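Local coordinates for protein threonine phosphate decarboxylase-like enzyme (Sulfurospirillum multivorans, PDB 6OUX) that catalyses the pyridoxal phosphate-dependent decarboxylation of L-serine O-phosphate to ethanolamine O-phosphate, a precursor in norcobamide biosynthesis, at residues A249-G254 with E280-L285. Sequence-based numbering, arbitrary orientation.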
loop_
_atom_site.group_PDB
_atom_site.type_symbol
_atom_site.label_atom_id
_atom_site.label_comp_id
_atom_site.label_asym_id
_atom_site.label_seq_id
_atom_site.Cartn_x
_atom_site.Cartn_y
_atom_site.Cartn_z
ATOM N N ALA A 249 -1.313 -12.621 -5.357
ATOM C CA ALA A 249 -0.764 -12.513 -4.006
ATOM C C ALA A 249 -0.036 -11.208 -3.718
ATOM O O ALA A 249 -0.436 -10.464 -2.820
ATOM C CB ALA A 249 0.174 -13.698 -3.734
ATOM N N GLY A 250 1.015 -10.941 -4.494
ATOM C CA GLY A 250 1.916 -9.822 -4.239
ATOM C C GLY A 250 1.443 -8.455 -4.689
ATOM O O GLY A 250 2.253 -7.495 -4.661
ATOM N N VAL A 251 0.180 -8.374 -5.163
ATOM C CA VAL A 251 -0.501 -7.055 -5.443
ATOM C C VAL A 251 -1.766 -6.954 -4.594
ATOM O O VAL A 251 -2.637 -7.797 -4.672
ATOM C CB VAL A 251 -0.680 -6.710 -6.955
ATOM C CG1 VAL A 251 -0.041 -7.768 -7.842
ATOM C CG2 VAL A 251 -2.113 -6.376 -7.371
ATOM N N ARG A 252 -1.820 -5.936 -3.766
ATOM C CA ARG A 252 -2.832 -5.834 -2.705
ATOM C C ARG A 252 -3.843 -4.768 -3.039
ATOM O O ARG A 252 -3.531 -3.588 -3.026
ATOM C CB ARG A 252 -2.182 -5.528 -1.351
ATOM C CG ARG A 252 -1.260 -6.637 -0.837
ATOM C CD ARG A 252 -1.215 -6.711 0.691
ATOM N NE ARG A 252 -1.218 -5.380 1.309
ATOM C CZ ARG A 252 -1.651 -5.104 2.544
ATOM N NH1 ARG A 252 -2.130 -6.068 3.341
ATOM N NH2 ARG A 252 -1.601 -3.853 2.994
ATOM N N LEU A 253 -5.067 -5.196 -3.340
ATOM C CA LEU A 253 -6.130 -4.301 -3.783
ATOM C C LEU A 253 -7.472 -4.666 -3.219
ATOM O O LEU A 253 -7.839 -5.814 -3.200
ATOM C CB LEU A 253 -6.325 -4.409 -5.278
ATOM C CG LEU A 253 -5.211 -3.910 -6.156
ATOM C CD1 LEU A 253 -5.488 -4.362 -7.574
ATOM C CD2 LEU A 253 -5.099 -2.407 -6.066
ATOM N N GLY A 254 -8.232 -3.669 -2.813
ATOM C CA GLY A 254 -9.607 -3.914 -2.424
ATOM C C GLY A 254 -10.364 -2.646 -2.641
ATOM O O GLY A 254 -9.739 -1.554 -2.829
ATOM N N GLU A 280 -2.316 -0.978 -10.502
ATOM C CA GLU A 280 -3.102 -0.292 -11.503
ATOM C C GLU A 280 -3.353 -1.106 -12.745
ATOM O O GLU A 280 -4.477 -1.117 -13.200
ATOM C CB GLU A 280 -2.468 1.021 -11.913
ATOM C CG GLU A 280 -3.304 1.753 -12.915
ATOM C CD GLU A 280 -2.762 3.135 -13.239
ATOM O OE1 GLU A 280 -1.757 3.596 -12.637
ATOM O OE2 GLU A 280 -3.345 3.737 -14.142
ATOM N N TYR A 281 -2.310 -1.729 -13.313
ATOM C CA TYR A 281 -2.449 -2.610 -14.459
ATOM C C TYR A 281 -3.562 -3.642 -14.140
ATOM O O TYR A 281 -4.458 -3.891 -14.945
ATOM C CB TYR A 281 -1.147 -3.370 -14.752
ATOM C CG TYR A 281 -1.366 -4.468 -15.757
ATOM C CD1 TYR A 281 -1.423 -4.171 -17.137
ATOM C CD2 TYR A 281 -1.629 -5.773 -15.364
ATOM C CE1 TYR A 281 -1.678 -5.166 -18.093
ATOM C CE2 TYR A 281 -1.922 -6.763 -16.328
ATOM C CZ TYR A 281 -1.951 -6.453 -17.677
ATOM O OH TYR A 281 -2.213 -7.425 -18.636
ATOM N N CYS A 282 -3.482 -4.232 -12.966
ATOM C CA CYS A 282 -4.400 -5.322 -12.614
ATOM C C CYS A 282 -5.809 -4.799 -12.454
ATOM O O CYS A 282 -6.769 -5.422 -12.894
ATOM C CB CYS A 282 -3.963 -6.002 -11.318
ATOM S SG CYS A 282 -2.556 -7.120 -11.500
ATOM N N LEU A 283 -5.916 -3.636 -11.854
ATOM C CA LEU A 283 -7.215 -3.021 -11.665
ATOM C C LEU A 283 -7.921 -2.773 -13.011
ATOM O O LEU A 283 -9.151 -3.069 -13.159
ATOM C CB LEU A 283 -7.102 -1.708 -10.908
ATOM C CG LEU A 283 -8.429 -1.292 -10.317
ATOM C CD1 LEU A 283 -8.551 -1.989 -8.972
ATOM C CD2 LEU A 283 -8.542 0.223 -10.157
ATOM N N ARG A 284 -7.151 -2.247 -13.967
ATOM C CA ARG A 284 -7.688 -1.944 -15.293
ATOM C C ARG A 284 -7.948 -3.208 -16.091
ATOM O O ARG A 284 -8.877 -3.246 -16.903
ATOM C CB ARG A 284 -6.772 -1.059 -16.072
ATOM C CG ARG A 284 -6.621 0.338 -15.507
ATOM C CD ARG A 284 -5.636 1.142 -16.372
ATOM N NE ARG A 284 -5.505 2.465 -15.815
ATOM C CZ ARG A 284 -6.340 3.475 -16.043
ATOM N NH1 ARG A 284 -7.351 3.372 -16.914
ATOM N NH2 ARG A 284 -6.128 4.617 -15.415
ATOM N N LEU A 285 -7.170 -4.242 -15.844
ATOM C CA LEU A 285 -7.455 -5.527 -16.412
ATOM C C LEU A 285 -8.800 -6.060 -15.938
ATOM O O LEU A 285 -9.656 -6.453 -16.730
ATOM C CB LEU A 285 -6.326 -6.492 -16.036
ATOM C CG LEU A 285 -6.427 -7.860 -16.678
ATOM C CD1 LEU A 285 -6.182 -7.769 -18.191
ATOM C CD2 LEU A 285 -5.412 -8.717 -15.977
#
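Leu-253 reaches from its extended loop to the helix carrying Cys-282 and Leu-283, and a single methyl, CD1, serves both neighbours. CD1 of Leu-253 lies 4.1 Å from CD1 of Leu-283, where the two side chains meet at a slant. The same Leu-253 CD1 is 4.4 Å from CB of Cys-282. The CB bond of Leu-253 already points toward the helix, and chi1 -67° with an extended chi2 carries CD1 out to it. In Leu-283, CG anti to the backbone N (chi1 -161°), with chi2 near 86°, turns CD1 to the loop. Val-251 also faces the helix, its CG2 standing 4.2 Å from SG of Cys-282. The contact is purely apolar, small and buried. On another flank of the helix, NE and NH2 of Arg-284 both donate to OE2 of Glu-280, the carboxylate lying at the guanidinium edge. Ser-243 OG hydrogen-bonds both O of Val-251 and N of Leu-253. This is structural packing within the class I and II aminotransferase region, away from the substrate-binding residues: it joins the loop between strands 236-241 and 254-257 of the large mixed sheet to helix 277-286, which packs on helices 53-68 and 84-95, Leu-283 touching Leu-87 and Met-91.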